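Local coordinates for protein putative acetamidase/formamidase (Yersinia enterocolitica subsp. palearctica serotype O:3, PDB 5UBU) that probably hydrolyses carbon-nitrogen bonds other than peptide bonds in linear amides, and carries bound sodium ions, at residues W255-G268 against I279-F292. Sequence-based numbering, arbitrary orientation.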
ATOM      1  N   TRP B 255      -2.145 -12.444 -17.510  1.00 38.79           N
ATOM      2  CA  TRP B 255      -1.604 -12.994 -16.273  1.00 37.25           C
ATOM      3  C   TRP B 255      -1.724 -14.506 -16.234  1.00 37.84           C
ATOM      4  O   TRP B 255      -2.484 -15.081 -17.002  1.00 38.89           O
ATOM      5  CB  TRP B 255      -2.348 -12.403 -15.077  1.00 35.52           C
ATOM      6  CG  TRP B 255      -2.133 -10.966 -14.951  1.00 34.43           C
ATOM      7  CD1 TRP B 255      -2.879  -9.974 -15.499  1.00 34.44           C
ATOM      8  CD2 TRP B 255      -1.071 -10.332 -14.252  1.00 34.06           C
ATOM      9  NE1 TRP B 255      -2.356  -8.752 -15.171  1.00 33.88           N
ATOM     10  CE2 TRP B 255      -1.237  -8.944 -14.412  1.00 33.61           C
ATOM     11  CE3 TRP B 255       0.010 -10.804 -13.492  1.00 34.01           C
ATOM     12  CZ2 TRP B 255      -0.372  -8.019 -13.842  1.00 33.77           C
ATOM     13  CZ3 TRP B 255       0.879  -9.885 -12.933  1.00 33.94           C
ATOM     14  CH2 TRP B 255       0.682  -8.504 -13.108  1.00 33.82           C
ATOM     15  N   PRO B 256      -0.958 -15.158 -15.347  1.00 38.18           N
ATOM     16  CA  PRO B 256      -1.066 -16.611 -15.241  1.00 39.25           C
ATOM     17  C   PRO B 256      -2.416 -17.055 -14.708  1.00 38.97           C
ATOM     18  O   PRO B 256      -3.033 -16.342 -13.923  1.00 38.66           O
ATOM     19  CB  PRO B 256       0.017 -16.984 -14.208  1.00 39.04           C
ATOM     20  CG  PRO B 256       0.977 -15.847 -14.213  1.00 38.47           C
ATOM     21  CD  PRO B 256       0.177 -14.627 -14.561  1.00 37.64           C
ATOM     22  N   ARG B 257      -2.858 -18.227 -15.144  1.00 39.68           N
ATOM     23  CA  ARG B 257      -4.108 -18.819 -14.687  1.00 40.19           C
ATOM     24  C   ARG B 257      -3.840 -20.269 -14.377  1.00 42.02           C
ATOM     25  O   ARG B 257      -2.870 -20.839 -14.865  1.00 42.61           O
ATOM     26  CB  ARG B 257      -5.181 -18.716 -15.753  1.00 40.28           C
ATOM     27  CG  ARG B 257      -5.623 -17.304 -16.027  1.00 38.95           C
ATOM     28  CD  ARG B 257      -6.529 -17.232 -17.243  1.00 39.85           C
ATOM     29  NE  ARG B 257      -7.023 -15.869 -17.439  1.00 39.31           N
ATOM     30  CZ  ARG B 257      -7.795 -15.473 -18.446  1.00 39.29           C
ATOM     31  NH1 ARG B 257      -8.183 -16.324 -19.389  1.00 40.54           N
ATOM     32  NH2 ARG B 257      -8.178 -14.211 -18.511  1.00 38.84           N
HETATM   33  N   MSE B 258      -4.668 -20.862 -13.534  1.00 43.99           N
HETATM   34  CA  MSE B 258      -4.501 -22.275 -13.218  1.00 47.24           C
HETATM   35  C   MSE B 258      -5.857 -22.907 -13.113  1.00 46.53           C
HETATM   36  O   MSE B 258      -6.883 -22.236 -13.077  1.00 45.39           O
HETATM   37  CB  MSE B 258      -3.525 -22.528 -12.052  1.00 50.57           C
HETATM   38  CG  MSE B 258      -4.118 -22.425 -10.658  1.00 54.00           C
HETATM   39 SE   MSE B 258      -4.873 -24.143 -10.026  1.00 63.49          SE
HETATM   40  CE  MSE B 258      -5.627 -23.434  -8.346  1.00 63.15           C
ATOM     41  N   GLU B 259      -5.846 -24.226 -13.076  1.00 46.86           N
ATOM     42  CA  GLU B 259      -7.054 -25.004 -13.041  1.00 47.49           C
ATOM     43  C   GLU B 259      -6.773 -26.313 -12.334  1.00 48.47           C
ATOM     44  O   GLU B 259      -5.681 -26.855 -12.449  1.00 49.29           O
ATOM     45  CB  GLU B 259      -7.441 -25.277 -14.493  1.00 48.25           C
ATOM     46  CG  GLU B 259      -8.672 -26.127 -14.720  1.00 50.17           C
ATOM     47  CD  GLU B 259      -8.952 -26.412 -16.197  1.00 51.47           C
ATOM     48  OE1 GLU B 259      -8.086 -26.168 -17.065  1.00 50.25           O
ATOM     49  OE2 GLU B 259     -10.060 -26.903 -16.485  1.00 53.22           O
ATOM     50  N   ASN B 260      -7.745 -26.802 -11.578  1.00 48.93           N
ATOM     51  CA  ASN B 260      -7.626 -28.102 -10.908  1.00 50.46           C
ATOM     52  C   ASN B 260      -9.002 -28.768 -10.893  1.00 52.05           C
ATOM     53  O   ASN B 260      -9.947 -28.253 -11.482  1.00 51.15           O
ATOM     54  CB  ASN B 260      -6.972 -28.006  -9.514  1.00 49.57           C
ATOM     55  CG  ASN B 260      -7.729 -27.135  -8.555  1.00 48.50           C
ATOM     56  OD1 ASN B 260      -8.918 -26.875  -8.727  1.00 49.41           O
ATOM     57  ND2 ASN B 260      -7.036 -26.681  -7.511  1.00 47.26           N
ATOM     58  N   ALA B 261      -9.116 -29.907 -10.227  1.00 54.41           N
ATOM     59  CA  ALA B 261     -10.381 -30.630 -10.201  1.00 57.06           C
ATOM     60  C   ALA B 261     -11.592 -29.793  -9.818  1.00 56.71           C
ATOM     61  O   ALA B 261     -12.646 -29.929 -10.444  1.00 58.18           O
ATOM     62  CB  ALA B 261     -10.280 -31.856  -9.291  1.00 58.86           C
ATOM     63  N   GLU B 262     -11.434 -28.896  -8.843  1.00 55.22           N
ATOM     64  CA  GLU B 262     -12.573 -28.114  -8.359  1.00 55.27           C
ATOM     65  C   GLU B 262     -12.678 -26.639  -8.759  1.00 52.21           C
ATOM     66  O   GLU B 262     -13.781 -26.101  -8.733  1.00 52.69           O
ATOM     67  CB  GLU B 262     -12.678 -28.250  -6.829  1.00 56.82           C
ATOM     68  CG  GLU B 262     -12.894 -29.702  -6.375  1.00 60.27           C
ATOM     69  CD  GLU B 262     -13.359 -29.866  -4.931  1.00 62.02           C
ATOM     70  OE1 GLU B 262     -13.489 -28.882  -4.151  1.00 60.56           O
ATOM     71  OE2 GLU B 262     -13.618 -31.034  -4.573  1.00 65.49           O
ATOM     72  N   THR B 263     -11.584 -25.987  -9.143  1.00 49.64           N
ATOM     73  CA  THR B 263     -11.653 -24.547  -9.481  1.00 47.47           C
ATOM     74  C   THR B 263     -10.784 -24.068 -10.639  1.00 46.11           C
ATOM     75  O   THR B 263      -9.961 -24.803 -11.175  1.00 45.96           O
ATOM     76  CB  THR B 263     -11.158 -23.685  -8.277  1.00 45.80           C
ATOM     77  OG1 THR B 263      -9.739 -23.828  -8.126  1.00 44.26           O
ATOM     78  CG2 THR B 263     -11.845 -24.077  -6.979  1.00 46.89           C
ATOM     79  N   ILE B 264     -11.014 -22.808 -11.001  1.00 44.79           N
ATOM     80  CA  ILE B 264     -10.210 -22.089 -11.981  1.00 43.91           C
ATOM     81  C   ILE B 264      -9.704 -20.900 -11.147  1.00 42.54           C
ATOM     82  O   ILE B 264     -10.370 -20.495 -10.190  1.00 41.15           O
ATOM     83  CB  ILE B 264     -10.985 -21.627 -13.242  1.00 43.83           C
ATOM     84  CG1 ILE B 264     -12.023 -20.552 -12.920  1.00 43.09           C
ATOM     85  CG2 ILE B 264     -11.623 -22.821 -13.931  1.00 46.08           C
ATOM     86  CD1 ILE B 264     -12.689 -19.985 -14.145  1.00 43.55           C
HETATM   87  N   MSE B 265      -8.542 -20.351 -11.499  1.00 42.31           N
HETATM   88  CA  MSE B 265      -7.974 -19.248 -10.743  1.00 41.92           C
HETATM   89  C   MSE B 265      -7.130 -18.333 -11.568  1.00 39.91           C
HETATM   90  O   MSE B 265      -6.411 -18.781 -12.445  1.00 41.07           O
HETATM   91  CB  MSE B 265      -7.103 -19.892  -9.652  1.00 44.58           C
HETATM   92  CG  MSE B 265      -6.347 -18.904  -8.741  1.00 46.13           C
HETATM   93 SE   MSE B 265      -4.825 -19.786  -7.814  1.00 50.27          SE
HETATM   94  CE  MSE B 265      -5.906 -20.670  -6.443  1.00 50.45           C
ATOM     95  N   SER B 266      -7.237 -17.034 -11.301  1.00 37.57           N
ATOM     96  CA  SER B 266      -6.420 -16.020 -11.966  1.00 36.20           C
ATOM     97  C   SER B 266      -5.388 -15.598 -10.929  1.00 35.23           C
ATOM     98  O   SER B 266      -5.744 -15.271  -9.793  1.00 34.38           O
ATOM     99  CB  SER B 266      -7.250 -14.831 -12.419  1.00 35.55           C
ATOM    100  OG  SER B 266      -8.113 -15.184 -13.481  1.00 36.44           O
ATOM    101  N   ILE B 267      -4.118 -15.597 -11.321  1.00 35.06           N
ATOM    102  CA  ILE B 267      -3.022 -15.271 -10.411  1.00 34.98           C
ATOM    103  C   ILE B 267      -2.382 -13.926 -10.715  1.00 34.05           C
ATOM    104  O   ILE B 267      -1.709 -13.774 -11.719  1.00 34.64           O
ATOM    105  CB  ILE B 267      -1.947 -16.374 -10.473  1.00 36.20           C
ATOM    106  CG1 ILE B 267      -2.586 -17.738 -10.159  1.00 37.74           C
ATOM    107  CG2 ILE B 267      -0.803 -16.069  -9.507  1.00 36.01           C
ATOM    108  CD1 ILE B 267      -1.671 -18.928 -10.350  1.00 38.85           C
ATOM    109  N   GLY B 268      -2.588 -12.962  -9.827  1.00 33.23           N
ATOM    110  CA  GLY B 268      -2.026 -11.624  -9.986  1.00 33.11           C
ATOM    111  C   GLY B 268      -0.877 -11.400  -9.025  1.00 33.37           C
ATOM    112  O   GLY B 268      -0.884 -11.941  -7.920  1.00 34.40           O
ATOM    113  N   ILE B 279      -5.884  -7.206  -9.556  1.00 30.74           N
ATOM    114  CA  ILE B 279      -5.399  -7.836 -10.782  1.00 30.65           C
ATOM    115  C   ILE B 279      -6.009  -9.226 -10.966  1.00 30.88           C
ATOM    116  O   ILE B 279      -6.507  -9.550 -12.044  1.00 30.65           O
ATOM    117  CB  ILE B 279      -3.857  -7.929 -10.755  1.00 30.31           C
ATOM    118  CG1 ILE B 279      -3.253  -6.542 -10.955  1.00 30.40           C
ATOM    119  CG2 ILE B 279      -3.345  -8.831 -11.861  1.00 30.92           C
ATOM    120  CD1 ILE B 279      -1.770  -6.466 -10.666  1.00 30.72           C
ATOM    121  N   ALA B 280      -5.973 -10.028  -9.900  1.00 31.26           N
ATOM    122  CA  ALA B 280      -6.507 -11.387  -9.928  1.00 31.59           C
ATOM    123  C   ALA B 280      -8.007 -11.387 -10.175  1.00 31.86           C
ATOM    124  O   ALA B 280      -8.489 -12.048 -11.112  1.00 33.42           O
ATOM    125  CB  ALA B 280      -6.187 -12.111  -8.630  1.00 31.61           C
ATOM    126  N   TYR B 281      -8.749 -10.663  -9.341  1.00 30.44           N
ATOM    127  CA  TYR B 281     -10.191 -10.610  -9.530  1.00 30.58           C
ATOM    128  C   TYR B 281     -10.605 -10.056 -10.880  1.00 30.86           C
ATOM    129  O   TYR B 281     -11.504 -10.607 -11.505  1.00 31.77           O
ATOM    130  CB  TYR B 281     -10.928  -9.871  -8.410  1.00 30.17           C
ATOM    131  CG  TYR B 281     -11.435 -10.768  -7.302  1.00 30.43           C
ATOM    132  CD1 TYR B 281     -12.374 -11.761  -7.582  1.00 31.38           C
ATOM    133  CD2 TYR B 281     -11.065 -10.572  -5.979  1.00 30.12           C
ATOM    134  CE1 TYR B 281     -12.883 -12.580  -6.589  1.00 31.91           C
ATOM    135  CE2 TYR B 281     -11.590 -11.367  -4.971  1.00 30.82           C
ATOM    136  CZ  TYR B 281     -12.500 -12.376  -5.289  1.00 31.83           C
ATOM    137  OH  TYR B 281     -13.012 -13.189  -4.304  1.00 32.57           O
ATOM    138  N   ARG B 282      -9.949  -8.998 -11.347  1.00 30.57           N
ATOM    139  CA  ARG B 282     -10.329  -8.416 -12.638  1.00 31.15           C
ATOM    140  C   ARG B 282     -10.055  -9.407 -13.777  1.00 31.85           C
ATOM    141  O   ARG B 282     -10.851  -9.528 -14.717  1.00 32.24           O
ATOM    142  CB  ARG B 282      -9.617  -7.107 -12.915  1.00 30.58           C
ATOM    143  CG  ARG B 282     -10.306  -6.362 -14.050  1.00 31.48           C
ATOM    144  CD  ARG B 282      -9.681  -5.047 -14.399  1.00 31.65           C
ATOM    145  NE  ARG B 282      -8.409  -5.196 -15.093  1.00 31.56           N
ATOM    146  CZ  ARG B 282      -7.705  -4.190 -15.601  1.00 31.75           C
ATOM    147  NH1 ARG B 282      -6.543  -4.441 -16.192  1.00 31.81           N
ATOM    148  NH2 ARG B 282      -8.143  -2.938 -15.508  1.00 32.32           N
ATOM    149  N   ASP B 283      -8.929 -10.109 -13.684  1.00 31.93           N
ATOM    150  CA  ASP B 283      -8.568 -11.086 -14.709  1.00 32.78           C
ATOM    151  C   ASP B 283      -9.593 -12.209 -14.727  1.00 34.02           C
ATOM    152  O   ASP B 283      -9.965 -12.684 -15.798  1.00 35.71           O
ATOM    153  CB  ASP B 283      -7.197 -11.698 -14.468  1.00 32.38           C
ATOM    154  CG  ASP B 283      -6.772 -12.610 -15.606  1.00 33.57           C
ATOM    155  OD1 ASP B 283      -6.535 -12.087 -16.712  1.00 34.31           O
ATOM    156  OD2 ASP B 283      -6.651 -13.840 -15.396  1.00 33.97           O
ATOM    157  N   LEU B 284     -10.028 -12.634 -13.539  1.00 33.66           N
ATOM    158  CA  LEU B 284     -11.025 -13.694 -13.428  1.00 34.53           C
ATOM    159  C   LEU B 284     -12.320 -13.253 -14.115  1.00 35.70           C
ATOM    160  O   LEU B 284     -12.900 -14.007 -14.898  1.00 37.48           O
ATOM    161  CB  LEU B 284     -11.279 -14.056 -11.961  1.00 34.28           C
ATOM    162  CG  LEU B 284     -12.270 -15.189 -11.682  1.00 35.49           C
ATOM    163  CD1 LEU B 284     -11.864 -16.454 -12.415  1.00 36.63           C
ATOM    164  CD2 LEU B 284     -12.345 -15.447 -10.194  1.00 35.19           C
ATOM    165  N   ILE B 285     -12.742 -12.019 -13.840  1.00 35.04           N
ATOM    166  CA  ILE B 285     -13.954 -11.454 -14.449  1.00 35.91           C
ATOM    167  C   ILE B 285     -13.831 -11.436 -15.972  1.00 36.63           C
ATOM    168  O   ILE B 285     -14.776 -11.791 -16.668  1.00 38.08           O
ATOM    169  CB  ILE B 285     -14.265 -10.041 -13.904  1.00 35.06           C
ATOM    170  CG1 ILE B 285     -14.671 -10.145 -12.431  1.00 34.66           C
ATOM    171  CG2 ILE B 285     -15.409  -9.398 -14.679  1.00 36.20           C
ATOM    172  CD1 ILE B 285     -14.806  -8.815 -11.726  1.00 34.06           C
ATOM    173  N   TYR B 286     -12.673 -11.034 -16.491  1.00 36.04           N
ATOM    174  CA  TYR B 286     -12.500 -11.014 -17.940  1.00 37.22           C
ATOM    175  C   TYR B 286     -12.517 -12.436 -18.532  1.00 38.07           C
ATOM    176  O   TYR B 286     -12.973 -12.648 -19.669  1.00 39.01           O
ATOM    177  CB  TYR B 286     -11.235 -10.279 -18.378  1.00 36.79           C
ATOM    178  CG  TYR B 286     -11.189  -8.791 -18.097  1.00 36.72           C
ATOM    179  CD1 TYR B 286     -12.354  -8.014 -18.020  1.00 37.59           C
ATOM    180  CD2 TYR B 286      -9.967  -8.122 -18.082  1.00 36.32           C
ATOM    181  CE1 TYR B 286     -12.282  -6.641 -17.804  1.00 37.40           C
ATOM    182  CE2 TYR B 286      -9.901  -6.749 -17.895  1.00 36.28           C
ATOM    183  CZ  TYR B 286     -11.058  -6.013 -17.760  1.00 36.84           C
ATOM    184  OH  TYR B 286     -10.983  -4.652 -17.567  1.00 37.29           O
ATOM    185  N   TRP B 287     -12.025 -13.391 -17.747  1.00 37.00           N
ATOM    186  CA  TRP B 287     -11.986 -14.788 -18.149  1.00 37.79           C
ATOM    187  C   TRP B 287     -13.407 -15.347 -18.197  1.00 39.37           C
ATOM    188  O   TRP B 287     -13.778 -16.031 -19.159  1.00 41.20           O
ATOM    189  CB  TRP B 287     -11.070 -15.565 -17.193  1.00 36.76           C
ATOM    190  CG  TRP B 287     -10.796 -16.996 -17.534  1.00 37.75           C
ATOM    191  CD1 TRP B 287     -10.991 -17.620 -18.738  1.00 39.37           C
ATOM    192  CD2 TRP B 287     -10.057 -17.919 -16.732  1.00 37.39           C
ATOM    193  NE1 TRP B 287     -10.534 -18.908 -18.685  1.00 40.10           N
ATOM    194  CE2 TRP B 287      -9.939 -19.115 -17.471  1.00 38.89           C
ATOM    195  CE3 TRP B 287      -9.522 -17.866 -15.437  1.00 36.32           C
ATOM    196  CZ2 TRP B 287      -9.313 -20.250 -16.964  1.00 39.20           C
ATOM    197  CZ3 TRP B 287      -8.897 -18.995 -14.929  1.00 36.73           C
ATOM    198  CH2 TRP B 287      -8.794 -20.170 -15.696  1.00 38.26           C
ATOM    199  N   LEU B 288     -14.211 -15.017 -17.186  1.00 38.78           N
ATOM    200  CA  LEU B 288     -15.601 -15.465 -17.123  1.00 40.14           C
ATOM    201  C   LEU B 288     -16.432 -14.892 -18.279  1.00 41.76           C
ATOM    202  O   LEU B 288     -17.299 -15.583 -18.818  1.00 43.90           O
ATOM    203  CB  LEU B 288     -16.223 -15.101 -15.772  1.00 39.26           C
ATOM    204  CG  LEU B 288     -15.606 -15.792 -14.552  1.00 38.21           C
ATOM    205  CD1 LEU B 288     -16.146 -15.213 -13.259  1.00 37.56           C
ATOM    206  CD2 LEU B 288     -15.829 -17.294 -14.597  1.00 39.45           C
ATOM    207  N   VAL B 289     -16.157 -13.644 -18.662  1.00 40.78           N
ATOM    208  CA  VAL B 289     -16.878 -12.998 -19.765  1.00 42.13           C
ATOM    209  C   VAL B 289     -16.476 -13.575 -21.128  1.00 43.53           C
ATOM    210  O   VAL B 289     -17.321 -13.818 -21.987  1.00 45.91           O
ATOM    211  CB  VAL B 289     -16.655 -11.461 -19.761  1.00 40.96           C
ATOM    212  CG1 VAL B 289     -17.182 -10.804 -21.033  1.00 42.61           C
ATOM    213  CG2 VAL B 289     -17.304 -10.835 -18.538  1.00 40.19           C
ATOM    214  N   ALA B 290     -15.184 -13.809 -21.305  1.00 42.61           N
ATOM    215  CA  ALA B 290     -14.646 -14.310 -22.571  1.00 43.61           C
ATOM    216  C   ALA B 290     -14.972 -15.767 -22.883  1.00 45.29           C
ATOM    217  O   ALA B 290     -15.456 -16.068 -23.964  1.00 47.39           O
ATOM    218  CB  ALA B 290     -13.134 -14.104 -22.607  1.00 41.85           C
ATOM    219  N   ASP B 291     -14.715 -16.661 -21.932  1.00 44.87           N
ATOM    220  CA  ASP B 291     -14.908 -18.106 -22.139  1.00 46.50           C
ATOM    221  C   ASP B 291     -16.112 -18.789 -21.481  1.00 47.07           C
ATOM    222  O   ASP B 291     -16.431 -19.916 -21.852  1.00 48.71           O
ATOM    223  CB  ASP B 291     -13.644 -18.842 -21.660  1.00 45.99           C
ATOM    224  CG  ASP B 291     -12.379 -18.422 -22.414  1.00 45.70           C
ATOM    225  OD1 ASP B 291     -12.482 -17.718 -23.442  1.00 46.71           O
ATOM    226  OD2 ASP B 291     -11.276 -18.817 -21.965  1.00 45.07           O
ATOM    227  N   PHE B 292     -16.773 -18.144 -20.523  1.00 45.68           N
ATOM    228  CA  PHE B 292     -17.902 -18.803 -19.825  1.00 46.42           C
ATOM    229  C   PHE B 292     -19.256 -18.072 -19.888  1.00 47.18           C
ATOM    230  O   PHE B 292     -20.094 -18.217 -19.001  1.00 47.18           O
ATOM    231  CB  PHE B 292     -17.491 -19.117 -18.376  1.00 44.63           C
ATOM    232  CG  PHE B 292     -16.242 -19.959 -18.277  1.00 43.75           C
ATOM    233  CD1 PHE B 292     -16.304 -21.339 -18.427  1.00 45.39           C
ATOM    234  CD2 PHE B 292     -15.006 -19.374 -18.035  1.00 41.55           C
ATOM    235  CE1 PHE B 292     -15.160 -22.119 -18.343  1.00 44.78           C
ATOM    236  CE2 PHE B 292     -13.860 -20.151 -17.942  1.00 41.05           C
ATOM    237  CZ  PHE B 292     -13.938 -21.525 -18.099  1.00 42.66           C
TER
HETATM  238  O   HOH W   1      -3.952  -6.362 -15.152  1.00 36.01           O
HETATM  239  O   HOH W   2     -10.158 -16.198 -21.726  1.00 35.13           O
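Where G268 and A280 bring their CA atoms within 4.5 Å, the hairpin of strands 257-260 and 263-268 lies against helix 279-291; the second strand is the nearer, its axis passing 6.6 Å from the helix axis at 140°, roughly antiparallel. At the middle of the interface R257 grips D283 side-on. R257 NE gives a nearly straight bond of 2.9 Å to D283 OD2, on the syn side, while R257 NH2 donates to D283 OD1 from above the carboxylate plane. S266 OG donates a second bond to OD2 of D283, 2.8 Å long and on the anti side. D283 OD2 thus accepts from both strands, R257 NE and S266 OG reaching it from the same face of the carboxylate, which should limit rotation of that group.

The R257 chain runs extended from CG to NE, which lays it along one face of the W287 indole: CD sits over the six-membered ring, and the guanidinium stacks flat over the five-membered ring, planes 12° apart, in a cation-pi contact with R257 CZ 3.8 Å from that ring's centroid. I264 CD1 faces R257 CD across the six-membered ring of W287, 4.0 Å from its centroid, and also touches L284 CD1, L288 CD2 and F292 CE2; the last lies over the same face as I264 CD1. Nearer the helix start, I279 CG2 presses over the five-membered ring of W255, 3.5 Å from its centroid, a CH-pi contact.

Helix 273-291 packs on one face of the mixed sheet at the hairpin of strands 257-260 and 263-270, a contact that is almost wholly buried. Strand 257-260 pairs with strand 203-208 and strand 263-270 with strand 319-326; L284 and I285 meet L303 of helix 296-306, and D133 of a second subunit packs on W255 and I279 and salt-bridges R282.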